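Local coordinates for possible thiamine biosynthesis enzyme (Candida albicans, PDB 2X7Q), which is of unknown function but adopts the two-lobed fold of periplasmic solute-binding proteins and probably binds a small molecule between its lobes, at residues 73-78 with 99-104; 122-127 with 174-179; 130-135 with 289-294; 153-158 with 178-183. The protein carries 1 engineered substitution. All coordinates share one frame; numbering follows the deposited sequence. Where two conformers were deposited one is given.

Contact 1 is buried near the middle of the chain and bridges the two lobes, tying the start of helix 74-82 to strand 100-106 through leucines, a tryptophan edge and a water. Contact 2, also buried, lies within one lobe, where two parallel strands splay apart around a second water; its segment 174-179 hydrogen-bonds to the strand of contact 1. Contact 3 again joins the lobes, but further out and only partly buried, with apolar side chains meeting at the end of helix 275-289. Contact 4 shares Y178 and F179 with contact 2 and sits over the same sheet, an aromatic ring against polar helix atoms.

Contact 1. Residues 73-78 with 99-104; sequences LTEAFI and LLWAVS
L73 and L99 make the closest backbone approach here, yet their CA atoms stand 8.9 Å apart. L73 is the N-cap residue of helix 74-82, while 99-104 runs into strand 100-106, so side chains and one water span the distance. The two leucines cross at about a right angle and touch through their methyls, L73 CD2 to L99 CD2 at 3.9 Å. With CG of L73 anti to the carbonyl carbon (chi1 -60°), the other branch reaches W101: CD1 of L73 lies 4.0 Å from W101 CZ2, at the indole edge near its plane. In that plane too lies the bridging water. It accepts from W101 NE1 at 2.8 Å and donates to E75 OE2, also at 2.8 Å, so the buried indole N-H is satisfied and linked to the first turn of the helix. The second carboxylate oxygen, E75 OE1, is held by W200 NE1. A glycerol, probably from the crystallisation liquor, bonds to L100 N close to L99, a position consistent with the interlobe cleft that holds the ligand in periplasmic binding proteins. Strand 203-208 packs on L73, and helix 275-289 covers T74 and I78. In its own sheet, strand 100-106 lies between strands 173-177 and 190-197.

Contact 2. Residues 122-127 with 174-179; sequences GVSRIG and FMWEYF
G122 and F174 mark the place in the second lobe's sheet where strand 120-123 runs out into a loop beside its parallel neighbour, strand 173-177, which continues. Their CA atoms are 4.8 Å apart, and G122 O sits 3.2 Å from F174 CB. A water bridges the strands next to this pair: it donates to G122 O at 2.8 Å and accepts from M175 N (a selenomethionine) at the same length, standing in for a direct bond between the strands. Beyond it, S124 meets W176 at the indole's edge and near its plane, with S124 CB 4.0 Å from CZ3 of W176. F174 has CG wedged between its backbone N and carbonyl carbon (chi1 69°), which carries the ring away from 122-127. Where the strand turns into helix 178-186, E177 is the N-cap: its OE2 accepts from F179 N at 2.8 Å, approached 40° out of the carboxylate plane, and also binds glycerol. Helix 155-162 covers the F174 side through L158 and V162. Helix 129-141 packs against V123 and M175, and strand 100-106 bonds along the other edge of 173-177.

Contact 3. Residues 130-135 with 289-294; sequences SYVMSF and AGVLAE
F135 leans against V291 with the root of its side chain. Helix 129-141 of one lobe here meets the Schellman motif that ends helix 275-289, with G290 as its residue of positive phi (97°). The closest approach is F135 CB to V291 CG2, 3.5 Å; the same methyl lies 3.8 Å from CG of F135, oblique to the ring. With chi1 at 177°, CG2 of V291 stands anti to the carbonyl carbon and beside the backbone N, and it is this methyl that meets F135. CG2 also meets V132 CG1, one turn earlier on the helix, at 4.2 Å, so a single methyl sits between two side chains. A289 closes the contact from another direction: its CB faces F135 CB at 4.3 Å, while its carbonyl oxygen lies at the edge of the F135 ring, near the ring plane. The far side of that ring tucks against Y131, with F135 CE1 over the rim of the tyrosine face. L286 of helix 275-289 packs on both V132 and V291. Water 3 bridges the two backbones, donating to F135 O at 2.7 Å and to A289 O at 2.8 Å.

Contact 4. Residues 153-158 with 178-183; sequences SNFKNL and YFTSKK
F155 has by far the most surface covered here, and it reaches T180 and S181 with the far end of its ring. Its CG lies anti to the backbone N (chi1 -175°), which extends the side chain from the first turn of helix 155-162 toward helix 178-186. CE1 of F155 comes within 3.9 Å of T180 O, and CZ of the same ring within 3.9 Å of S181 OG; both oxygens approach obliquely. The methyl of T180 adds a looser touch, its CG2 lying 4.3 Å from F155 CE1. Both hydroxyls have polar partners of their own: S181 OG bonds to E177 O, and T180 OG1 to E177 OE1 and Y250 OH. This is a helix-to-helix contact over one side of the second sheet of the periplasmic binding protein fold, bringing together the helices before and after strand 173-177. The backbones stay well apart, with F155 CA and S181 CA at 9.2 Å, so the phenyl ring spans most of the gap. It is held by more than the contact itself: W176 of strand 173-177 stacks on it, R159 makes a cation-pi interaction, and Y184 meets it with planes nearly perpendicular. Just ahead of F155, N154 N-caps the helix, its OD1 accepting from N157 N at 2.8 Å in a nearly straight bond (170° at the hydrogen).

Contact 1. Residues 73-78 with 99-104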
loop_
_atom_site.group_PDB
_atom_site.type_symbol
_atom_site.label_atom_id
_atom_site.label_comp_id
_atom_site.label_asym_id
_atom_site.label_seq_id
_atom_site.Cartn_x
_atom_site.Cartn_y
_atom_site.Cartn_z
ATOM N N LEU A 73 -0.344 1.952 1.054
ATOM C CA LEU A 73 0.882 2.025 0.267
ATOM C C LEU A 73 1.657 3.312 0.541
ATOM O O LEU A 73 1.068 4.374 0.743
ATOM C CB LEU A 73 0.576 1.891 -1.228
ATOM C CG LEU A 73 -0.110 0.591 -1.655
ATOM C CD1 LEU A 73 -0.432 0.608 -3.143
ATOM C CD2 LEU A 73 0.747 -0.616 -1.304
ATOM N N THR A 74 2.982 3.204 0.545
ATOM C CA THR A 74 3.854 4.328 0.860
ATOM C C THR A 74 3.663 5.515 -0.081
ATOM O O THR A 74 3.430 6.632 0.373
ATOM C CB THR A 74 5.337 3.906 0.845
ATOM O OG1 THR A 74 5.549 2.860 1.803
ATOM C CG2 THR A 74 6.235 5.084 1.182
ATOM N N GLU A 75 3.760 5.274 -1.385
ATOM C CA GLU A 75 3.696 6.358 -2.362
ATOM C C GLU A 75 2.395 7.150 -2.261
ATOM O O GLU A 75 2.373 8.350 -2.521
ATOM C CB GLU A 75 3.893 5.833 -3.790
ATOM C CG GLU A 75 2.738 5.007 -4.339
ATOM C CD GLU A 75 2.829 3.545 -3.959
ATOM O OE1 GLU A 75 3.768 3.178 -3.224
ATOM O OE2 GLU A 75 1.963 2.761 -4.397
ATOM N N ALA A 76 1.317 6.474 -1.878
ATOM C CA ALA A 76 0.012 7.112 -1.755
ATOM C C ALA A 76 0.045 8.245 -0.733
ATOM O O ALA A 76 -0.472 9.334 -0.980
ATOM C CB ALA A 76 -1.045 6.085 -1.376
ATOM N N PHE A 77 0.646 7.977 0.421
ATOM C CA PHE A 77 0.715 8.958 1.497
ATOM C C PHE A 77 1.787 10.013 1.235
ATOM O O PHE A 77 1.569 11.199 1.477
ATOM C CB PHE A 77 0.971 8.266 2.838
ATOM C CG PHE A 77 -0.132 7.333 3.261
ATOM C CD1 PHE A 77 -1.315 7.830 3.787
ATOM C CD2 PHE A 77 0.015 5.960 3.136
ATOM C CE1 PHE A 77 -2.331 6.977 4.177
ATOM C CE2 PHE A 77 -0.998 5.100 3.527
ATOM C CZ PHE A 77 -2.172 5.609 4.046
ATOM N N ILE A 78 2.941 9.577 0.742
ATOM C CA ILE A 78 4.035 10.496 0.442
ATOM C C ILE A 78 3.622 11.530 -0.601
ATOM O O ILE A 78 3.877 12.723 -0.438
ATOM C CB ILE A 78 5.286 9.751 -0.063
ATOM C CG1 ILE A 78 5.793 8.774 0.997
ATOM C CG2 ILE A 78 6.378 10.743 -0.444
ATOM C CD1 ILE A 78 6.186 9.436 2.302
ATOM N N LEU A 99 7.124 -3.556 -3.090
ATOM C CA LEU A 99 5.940 -4.164 -3.691
ATOM C C LEU A 99 6.211 -4.583 -5.137
ATOM O O LEU A 99 6.799 -3.826 -5.908
ATOM C CB LEU A 99 4.757 -3.193 -3.645
ATOM C CG LEU A 99 3.361 -3.799 -3.811
ATOM C CD1 LEU A 99 2.970 -4.557 -2.558
ATOM C CD2 LEU A 99 2.328 -2.726 -4.128
ATOM N N LEU A 100 5.783 -5.790 -5.499
ATOM C CA LEU A 100 5.973 -6.291 -6.858
ATOM C C LEU A 100 4.728 -6.082 -7.714
ATOM O O LEU A 100 3.723 -6.777 -7.549
ATOM C CB LEU A 100 6.358 -7.772 -6.840
ATOM C CG LEU A 100 6.577 -8.437 -8.201
ATOM C CD1 LEU A 100 7.633 -7.691 -9.002
ATOM C CD2 LEU A 100 6.965 -9.899 -8.033
ATOM N N TRP A 101 4.804 -5.119 -8.629
ATOM C CA TRP A 101 3.693 -4.817 -9.525
ATOM C C TRP A 101 3.774 -5.637 -10.808
ATOM O O TRP A 101 4.837 -5.754 -11.413
ATOM C CB TRP A 101 3.661 -3.326 -9.860
ATOM C CG TRP A 101 3.177 -2.470 -8.729
ATOM C CD1 TRP A 101 3.931 -1.913 -7.738
ATOM C CD2 TRP A 101 1.825 -2.071 -8.474
ATOM N NE1 TRP A 101 3.132 -1.191 -6.883
ATOM C CE2 TRP A 101 1.830 -1.275 -7.314
ATOM C CE3 TRP A 101 0.605 -2.312 -9.117
ATOM C CZ2 TRP A 101 0.672 -0.716 -6.782
ATOM C CZ3 TRP A 101 -0.546 -1.757 -8.588
ATOM C CH2 TRP A 101 -0.505 -0.969 -7.434
ATOM N N ALA A 102 2.643 -6.203 -11.217
ATOM C CA ALA A 102 2.586 -7.004 -12.432
ATOM C C ALA A 102 1.749 -6.304 -13.503
ATOM O O ALA A 102 0.633 -5.844 -13.236
ATOM C CB ALA A 102 2.020 -8.383 -12.130
ATOM N N VAL A 103 2.291 -6.233 -14.715
ATOM C CA VAL A 103 1.592 -5.614 -15.832
ATOM C C VAL A 103 0.823 -6.675 -16.611
ATOM O O VAL A 103 1.408 -7.640 -17.103
ATOM C CB VAL A 103 2.572 -4.895 -16.772
ATOM C CG1 VAL A 103 1.816 -4.180 -17.880
ATOM C CG2 VAL A 103 3.429 -3.911 -15.989
ATOM N N SER A 104 -0.490 -6.494 -16.722
ATOM C CA SER A 104 -1.339 -7.500 -17.353
ATOM C C SER A 104 -2.058 -6.969 -18.588
ATOM O O SER A 104 -2.258 -5.763 -18.736
ATOM C CB SER A 104 -2.369 -8.030 -16.354
ATOM O OG SER A 104 -1.743 -8.534 -15.188
HETATM O O HOH W 1 3.219 0.305 -4.497
#

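Contact 2. Residues 122-127 with 174-179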
loop_
_atom_site.group_PDB
_atom_site.type_symbol
_atom_site.label_atom_id
_atom_site.label_comp_id
_atom_site.label_asym_id
_atom_site.label_seq_id
_atom_site.Cartn_x
_atom_site.Cartn_y
_atom_site.Cartn_z
ATOM N N GLY A 122 -5.390 1.121 -18.024
ATOM C CA GLY A 122 -6.514 0.971 -17.118
ATOM C C GLY A 122 -6.079 1.083 -15.671
ATOM O O GLY A 122 -5.121 0.432 -15.247
ATOM N N VAL A 123 -6.781 1.917 -14.912
ATOM C CA VAL A 123 -6.473 2.107 -13.502
ATOM C C VAL A 123 -7.742 2.032 -12.665
ATOM O O VAL A 123 -8.824 2.358 -13.143
ATOM C CB VAL A 123 -5.786 3.461 -13.247
ATOM C CG1 VAL A 123 -4.497 3.565 -14.045
ATOM C CG2 VAL A 123 -6.728 4.605 -13.591
ATOM N N SER A 124 -7.607 1.590 -11.420
ATOM C CA SER A 124 -8.732 1.570 -10.498
ATOM C C SER A 124 -9.245 2.991 -10.306
ATOM O O SER A 124 -10.429 3.262 -10.484
ATOM C CB SER A 124 -8.315 0.967 -9.157
ATOM O OG SER A 124 -7.247 1.695 -8.571
ATOM N N ARG A 125 -8.336 3.894 -9.953
ATOM C CA ARG A 125 -8.671 5.301 -9.754
ATOM C C ARG A 125 -7.457 6.172 -10.050
ATOM O O ARG A 125 -6.318 5.703 -10.004
ATOM C CB ARG A 125 -9.148 5.528 -8.316
ATOM C CG ARG A 125 -8.040 5.381 -7.294
ATOM C CD ARG A 125 -8.582 5.203 -5.885
ATOM N NE ARG A 125 -7.499 4.942 -4.945
ATOM C CZ ARG A 125 -6.952 3.746 -4.752
ATOM N NH1 ARG A 125 -7.395 2.697 -5.430
ATOM N NH2 ARG A 125 -5.962 3.601 -3.882
ATOM N N ILE A 126 -7.705 7.444 -10.342
ATOM C CA ILE A 126 -6.619 8.382 -10.586
ATOM C C ILE A 126 -5.863 8.651 -9.289
ATOM O O ILE A 126 -6.467 8.986 -8.271
ATOM C CB ILE A 126 -7.130 9.717 -11.159
ATOM C CG1 ILE A 126 -7.860 9.488 -12.480
ATOM C CG2 ILE A 126 -5.977 10.690 -11.356
ATOM C CD1 ILE A 126 -6.983 8.935 -13.581
ATOM N N GLY A 127 -4.542 8.499 -9.328
ATOM C CA GLY A 127 -3.714 8.741 -8.160
ATOM C C GLY A 127 -3.407 7.484 -7.370
ATOM O O GLY A 127 -2.648 7.527 -6.406
ATOM N N PHE A 174 -3.039 -2.992 -17.514
ATOM C CA PHE A 174 -3.199 -2.409 -16.188
ATOM C C PHE A 174 -2.152 -3.005 -15.254
ATOM O O PHE A 174 -1.547 -4.030 -15.567
ATOM C CB PHE A 174 -4.609 -2.668 -15.649
ATOM C CG PHE A 174 -4.880 -4.110 -15.317
ATOM C CD1 PHE A 174 -5.339 -4.985 -16.288
ATOM C CD2 PHE A 174 -4.686 -4.587 -14.031
ATOM C CE1 PHE A 174 -5.593 -6.311 -15.984
ATOM C CE2 PHE A 174 -4.938 -5.909 -13.721
ATOM C CZ PHE A 174 -5.390 -6.772 -14.698
HETATM N N MSE A 175 -1.934 -2.366 -14.112
HETATM C CA MSE A 175 -0.936 -2.843 -13.163
HETATM C C MSE A 175 -1.577 -3.204 -11.824
HETATM O O MSE A 175 -2.385 -2.445 -11.282
HETATM C CB MSE A 175 0.162 -1.795 -12.970
HETATM C CG MSE A 175 0.864 -1.401 -14.251
HETATM SE SE MSE A 175 2.238 -0.056 -13.989
HETATM C CE MSE A 175 3.334 -0.998 -12.696
ATOM N N TRP A 176 -1.212 -4.366 -11.295
ATOM C CA TRP A 176 -1.785 -4.848 -10.045
ATOM C C TRP A 176 -0.776 -5.731 -9.321
ATOM O O TRP A 176 0.124 -6.294 -9.944
ATOM C CB TRP A 176 -3.071 -5.627 -10.327
ATOM C CG TRP A 176 -4.097 -5.516 -9.242
ATOM C CD1 TRP A 176 -4.436 -6.472 -8.331
ATOM C CD2 TRP A 176 -4.923 -4.376 -8.955
ATOM N NE1 TRP A 176 -5.423 -6.001 -7.496
ATOM C CE2 TRP A 176 -5.735 -4.722 -7.857
ATOM C CE3 TRP A 176 -5.048 -3.106 -9.521
ATOM C CZ2 TRP A 176 -6.665 -3.833 -7.315
ATOM C CZ3 TRP A 176 -5.972 -2.228 -8.979
ATOM C CH2 TRP A 176 -6.768 -2.596 -7.888
ATOM N N GLU A 177 -0.923 -5.844 -8.005
ATOM C CA GLU A 177 -0.009 -6.655 -7.210
ATOM C C GLU A 177 0.099 -8.060 -7.799
ATOM O O GLU A 177 -0.908 -8.676 -8.144
ATOM C CB GLU A 177 -0.465 -6.705 -5.749
ATOM C CG GLU A 177 0.575 -7.265 -4.790
ATOM C CD GLU A 177 0.654 -8.778 -4.836
ATOM O OE1 GLU A 177 -0.394 -9.435 -4.658
ATOM O OE2 GLU A 177 1.764 -9.309 -5.051
ATOM N N TYR A 178 1.328 -8.554 -7.919
ATOM C CA TYR A 178 1.593 -9.820 -8.600
ATOM C C TYR A 178 0.792 -11.001 -8.060
ATOM O O TYR A 178 -0.008 -11.592 -8.783
ATOM C CB TYR A 178 3.089 -10.152 -8.566
ATOM C CG TYR A 178 3.412 -11.531 -9.096
ATOM C CD1 TYR A 178 3.319 -11.815 -10.454
ATOM C CD2 TYR A 178 3.813 -12.550 -8.239
ATOM C CE1 TYR A 178 3.610 -13.072 -10.942
ATOM C CE2 TYR A 178 4.107 -13.812 -8.721
ATOM C CZ TYR A 178 4.002 -14.068 -10.073
ATOM O OH TYR A 178 4.293 -15.324 -10.560
ATOM N N PHE A 179 1.021 -11.354 -6.800
ATOM C CA PHE A 179 0.397 -12.541 -6.219
ATOM C C PHE A 179 -1.125 -12.463 -6.211
ATOM O O PHE A 179 -1.804 -13.484 -6.128
ATOM C CB PHE A 179 0.932 -12.808 -4.812
ATOM C CG PHE A 179 2.365 -13.259 -4.788
ATOM C CD1 PHE A 179 2.691 -14.583 -5.026
ATOM C CD2 PHE A 179 3.385 -12.358 -4.532
ATOM C CE1 PHE A 179 4.008 -15.000 -5.008
ATOM C CE2 PHE A 179 4.705 -12.768 -4.513
ATOM C CZ PHE A 179 5.017 -14.091 -4.750
HETATM O O HOH W 2 -2.518 0.417 -14.244
#

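Contact 3. Residues 130-135 with 289-294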
loop_
_atom_site.group_PDB
_atom_site.type_symbol
_atom_site.label_atom_id
_atom_site.label_comp_id
_atom_site.label_asym_id
_atom_site.label_seq_id
_atom_site.Cartn_x
_atom_site.Cartn_y
_atom_site.Cartn_z
ATOM N N SER A 130 -1.837 1.770 -9.147
ATOM C CA SER A 130 -1.905 1.332 -10.536
ATOM C C SER A 130 -1.693 2.507 -11.489
ATOM O O SER A 130 -1.227 2.331 -12.614
ATOM C CB SER A 130 -3.251 0.667 -10.823
ATOM O OG SER A 130 -4.323 1.568 -10.623
ATOM N N TYR A 131 -2.045 3.704 -11.030
ATOM C CA TYR A 131 -1.873 4.913 -11.827
ATOM C C TYR A 131 -0.453 5.456 -11.698
ATOM O O TYR A 131 0.218 5.705 -12.696
ATOM C CB TYR A 131 -2.888 5.978 -11.404
ATOM C CG TYR A 131 -2.656 7.334 -12.036
ATOM C CD1 TYR A 131 -1.947 8.320 -11.364
ATOM C CD2 TYR A 131 -3.143 7.624 -13.303
ATOM C CE1 TYR A 131 -1.729 9.560 -11.936
ATOM C CE2 TYR A 131 -2.930 8.861 -13.884
ATOM C CZ TYR A 131 -2.223 9.825 -13.196
ATOM O OH TYR A 131 -2.010 11.056 -13.769
ATOM N N VAL A 132 -0.003 5.639 -10.461
ATOM C CA VAL A 132 1.326 6.182 -10.196
ATOM C C VAL A 132 2.429 5.315 -10.798
ATOM O O VAL A 132 3.351 5.824 -11.433
ATOM C CB VAL A 132 1.576 6.336 -8.683
ATOM C CG1 VAL A 132 3.059 6.522 -8.403
ATOM C CG2 VAL A 132 0.762 7.490 -8.125
HETATM N N MSE A 133 2.321 4.006 -10.605
HETATM C CA MSE A 133 3.341 3.072 -11.071
HETATM C C MSE A 133 3.450 3.026 -12.591
HETATM O O MSE A 133 4.471 2.600 -13.124
HETATM C CB MSE A 133 3.079 1.668 -10.521
HETATM C CG MSE A 133 3.338 1.524 -9.031
HETATM SE SE MSE A 133 5.165 2.009 -8.555
HETATM C CE MSE A 133 6.114 0.759 -9.691
ATOM N N SER A 134 2.401 3.453 -13.287
ATOM C CA SER A 134 2.431 3.474 -14.744
ATOM C C SER A 134 3.455 4.496 -15.223
ATOM O O SER A 134 4.111 4.299 -16.245
ATOM C CB SER A 134 1.049 3.786 -15.322
ATOM O OG SER A 134 0.716 5.151 -15.163
ATOM N N PHE A 135 3.588 5.588 -14.475
ATOM C CA PHE A 135 4.581 6.613 -14.777
ATOM C C PHE A 135 5.990 6.095 -14.500
ATOM O O PHE A 135 6.896 6.276 -15.312
ATOM C CB PHE A 135 4.316 7.875 -13.953
ATOM C CG PHE A 135 3.101 8.646 -14.391
ATOM C CD1 PHE A 135 1.830 8.247 -14.007
ATOM C CD2 PHE A 135 3.232 9.777 -15.182
ATOM C CE1 PHE A 135 0.714 8.957 -14.408
ATOM C CE2 PHE A 135 2.119 10.492 -15.586
ATOM C CZ PHE A 135 0.858 10.081 -15.197
ATOM N N ALA A 289 9.797 10.779 -12.477
ATOM C CA ALA A 289 8.840 10.078 -13.327
ATOM C C ALA A 289 7.742 11.007 -13.840
ATOM O O ALA A 289 6.989 10.647 -14.746
ATOM C CB ALA A 289 8.237 8.895 -12.589
ATOM N N GLY A 290 7.647 12.194 -13.250
ATOM C CA GLY A 290 6.675 13.181 -13.683
ATOM C C GLY A 290 5.395 13.189 -12.871
ATOM O O GLY A 290 4.498 13.993 -13.123
ATOM N N VAL A 291 5.307 12.294 -11.893
ATOM C CA VAL A 291 4.129 12.218 -11.035
ATOM C C VAL A 291 3.991 13.478 -10.186
ATOM O O VAL A 291 2.895 14.022 -10.039
ATOM C CB VAL A 291 4.175 10.985 -10.113
ATOM C CG1 VAL A 291 2.981 10.975 -9.171
ATOM C CG2 VAL A 291 4.216 9.707 -10.939
ATOM N N LEU A 292 5.107 13.933 -9.627
ATOM C CA LEU A 292 5.115 15.142 -8.808
ATOM C C LEU A 292 5.713 16.325 -9.562
ATOM O O LEU A 292 6.800 16.223 -10.129
ATOM C CB LEU A 292 5.878 14.905 -7.503
ATOM C CG LEU A 292 5.067 14.438 -6.291
ATOM C CD1 LEU A 292 4.070 13.367 -6.677
ATOM C CD2 LEU A 292 6.001 13.932 -5.197
ATOM N N ALA A 293 4.996 17.445 -9.565
ATOM C CA ALA A 293 5.439 18.640 -10.272
ATOM C C ALA A 293 6.031 19.673 -9.316
ATOM O O ALA A 293 6.765 20.568 -9.734
ATOM C CB ALA A 293 4.292 19.242 -11.063
ATOM N N GLU A 294 5.703 19.548 -8.034
ATOM C CA GLU A 294 6.219 20.458 -7.018
ATOM C C GLU A 294 7.742 20.403 -6.958
ATOM O O GLU A 294 8.341 19.347 -7.168
ATOM C CB GLU A 294 5.625 20.130 -5.646
ATOM C CG GLU A 294 4.142 20.453 -5.503
ATOM C CD GLU A 294 3.245 19.468 -6.231
ATOM O OE1 GLU A 294 3.734 18.389 -6.624
ATOM O OE2 GLU A 294 2.047 19.771 -6.406
HETATM O O HOH W 3 6.930 8.647 -16.699
#

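Contact 4. Residues 153-158 with 178-183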
loop_
_atom_site.group_PDB
_atom_site.type_symbol
_atom_site.label_atom_id
_atom_site.label_comp_id
_atom_site.label_asym_id
_atom_site.label_seq_id
_atom_site.Cartn_x
_atom_site.Cartn_y
_atom_site.Cartn_z
ATOM N N SER A 153 -12.343 1.503 -11.619
ATOM C CA SER A 153 -12.796 1.322 -10.239
ATOM C C SER A 153 -12.258 0.063 -9.555
ATOM O O SER A 153 -11.550 0.155 -8.552
ATOM C CB SER A 153 -14.325 1.355 -10.161
ATOM O OG SER A 153 -14.771 1.245 -8.820
ATOM N N ASN A 154 -12.596 -1.108 -10.090
ATOM C CA ASN A 154 -12.238 -2.363 -9.431
ATOM C C ASN A 154 -11.364 -3.310 -10.257
ATOM O O ASN A 154 -11.139 -3.094 -11.450
ATOM C CB ASN A 154 -13.493 -3.089 -8.929
ATOM C CG ASN A 154 -14.447 -3.449 -10.048
ATOM O OD1 ASN A 154 -14.115 -4.233 -10.935
ATOM N ND2 ASN A 154 -15.645 -2.880 -10.008
ATOM N N PHE A 155 -10.891 -4.367 -9.604
ATOM C CA PHE A 155 -9.968 -5.321 -10.209
ATOM C C PHE A 155 -10.590 -6.106 -11.361
ATOM O O PHE A 155 -9.937 -6.343 -12.379
ATOM C CB PHE A 155 -9.430 -6.281 -9.143
ATOM C CG PHE A 155 -8.386 -7.235 -9.652
ATOM C CD1 PHE A 155 -8.327 -8.535 -9.178
ATOM C CD2 PHE A 155 -7.463 -6.832 -10.603
ATOM C CE1 PHE A 155 -7.366 -9.415 -9.641
ATOM C CE2 PHE A 155 -6.502 -7.709 -11.071
ATOM C CZ PHE A 155 -6.454 -9.002 -10.589
ATOM N N LYS A 156 -11.846 -6.509 -11.199
ATOM C CA LYS A 156 -12.529 -7.278 -12.235
ATOM C C LYS A 156 -12.713 -6.456 -13.509
ATOM O O LYS A 156 -12.432 -6.932 -14.609
ATOM C CB LYS A 156 -13.887 -7.786 -11.742
ATOM C CG LYS A 156 -14.631 -8.623 -12.777
ATOM C CD LYS A 156 -16.002 -9.058 -12.281
ATOM C CE LYS A 156 -16.731 -9.881 -13.337
ATOM N N ASN A 157 -13.192 -5.226 -13.352
ATOM C CA ASN A 157 -13.364 -4.324 -14.483
ATOM C C ASN A 157 -12.058 -4.134 -15.251
ATOM O O ASN A 157 -12.061 -3.996 -16.472
ATOM C CB ASN A 157 -13.906 -2.969 -14.015
ATOM C CG ASN A 157 -15.375 -3.019 -13.660
ATOM O OD1 ASN A 157 -16.044 -4.024 -13.891
ATOM N ND2 ASN A 157 -15.886 -1.929 -13.098
ATOM N N LEU A 158 -10.945 -4.128 -14.525
ATOM C CA LEU A 158 -9.628 -4.003 -15.139
ATOM C C LEU A 158 -9.320 -5.206 -16.024
ATOM O O LEU A 158 -8.770 -5.059 -17.111
ATOM C CB LEU A 158 -8.548 -3.844 -14.067
ATOM C CG LEU A 158 -8.514 -2.504 -13.329
ATOM C CD1 LEU A 158 -7.600 -2.575 -12.116
ATOM C CD2 LEU A 158 -8.081 -1.383 -14.265
ATOM N N TYR A 178 1.328 -8.554 -7.919
ATOM C CA TYR A 178 1.593 -9.820 -8.600
ATOM C C TYR A 178 0.792 -11.001 -8.060
ATOM O O TYR A 178 -0.008 -11.592 -8.783
ATOM C CB TYR A 178 3.089 -10.152 -8.566
ATOM C CG TYR A 178 3.412 -11.531 -9.096
ATOM C CD1 TYR A 178 3.319 -11.815 -10.454
ATOM C CD2 TYR A 178 3.813 -12.550 -8.239
ATOM C CE1 TYR A 178 3.610 -13.072 -10.942
ATOM C CE2 TYR A 178 4.107 -13.812 -8.721
ATOM C CZ TYR A 178 4.002 -14.068 -10.073
ATOM O OH TYR A 178 4.293 -15.324 -10.560
ATOM N N PHE A 179 1.021 -11.354 -6.800
ATOM C CA PHE A 179 0.397 -12.541 -6.219
ATOM C C PHE A 179 -1.125 -12.463 -6.211
ATOM O O PHE A 179 -1.804 -13.484 -6.128
ATOM C CB PHE A 179 0.932 -12.808 -4.812
ATOM C CG PHE A 179 2.365 -13.259 -4.788
ATOM C CD1 PHE A 179 2.691 -14.583 -5.026
ATOM C CD2 PHE A 179 3.385 -12.358 -4.532
ATOM C CE1 PHE A 179 4.008 -15.000 -5.008
ATOM C CE2 PHE A 179 4.705 -12.768 -4.513
ATOM C CZ PHE A 179 5.017 -14.091 -4.750
ATOM N N THR A 180 -1.656 -11.249 -6.300
ATOM C CA THR A 180 -3.097 -11.053 -6.371
ATOM C C THR A 180 -3.592 -11.325 -7.789
ATOM O O THR A 180 -4.739 -11.717 -7.996
ATOM C CB THR A 180 -3.491 -9.622 -5.948
ATOM O OG1 THR A 180 -3.039 -9.374 -4.611
ATOM C CG2 THR A 180 -4.999 -9.439 -6.008
ATOM N N SER A 181 -2.706 -11.121 -8.760
ATOM C CA SER A 181 -3.036 -11.313 -10.167
ATOM C C SER A 181 -2.649 -12.707 -10.647
ATOM O O SER A 181 -3.095 -13.155 -11.703
ATOM C CB SER A 181 -2.317 -10.268 -11.023
ATOM O OG SER A 181 -2.592 -8.950 -10.582
ATOM N N LYS A 182 -1.816 -13.387 -9.866
ATOM C CA LYS A 182 -1.284 -14.685 -10.261
ATOM C C LYS A 182 -2.391 -15.690 -10.557
ATOM O O LYS A 182 -2.291 -16.467 -11.505
ATOM C CB LYS A 182 -0.340 -15.226 -9.187
ATOM C CG LYS A 182 0.437 -16.461 -9.609
ATOM C CD LYS A 182 1.459 -16.857 -8.559
ATOM C CE LYS A 182 2.356 -17.976 -9.057
ATOM N NZ LYS A 182 1.591 -19.204 -9.395
ATOM N N LYS A 183 -3.443 -15.668 -9.744
ATOM C CA LYS A 183 -4.579 -16.561 -9.937
ATOM C C LYS A 183 -5.127 -16.473 -11.358
ATOM O O LYS A 183 -5.495 -17.484 -11.954
ATOM C CB LYS A 183 -5.695 -16.241 -8.939
ATOM C CG LYS A 183 -7.018 -16.930 -9.259
ATOM C CD LYS A 183 -8.129 -16.454 -8.332
ATOM C CE LYS A 183 -9.470 -17.068 -8.698
ATOM N NZ LYS A 183 -10.559 -16.629 -7.788
#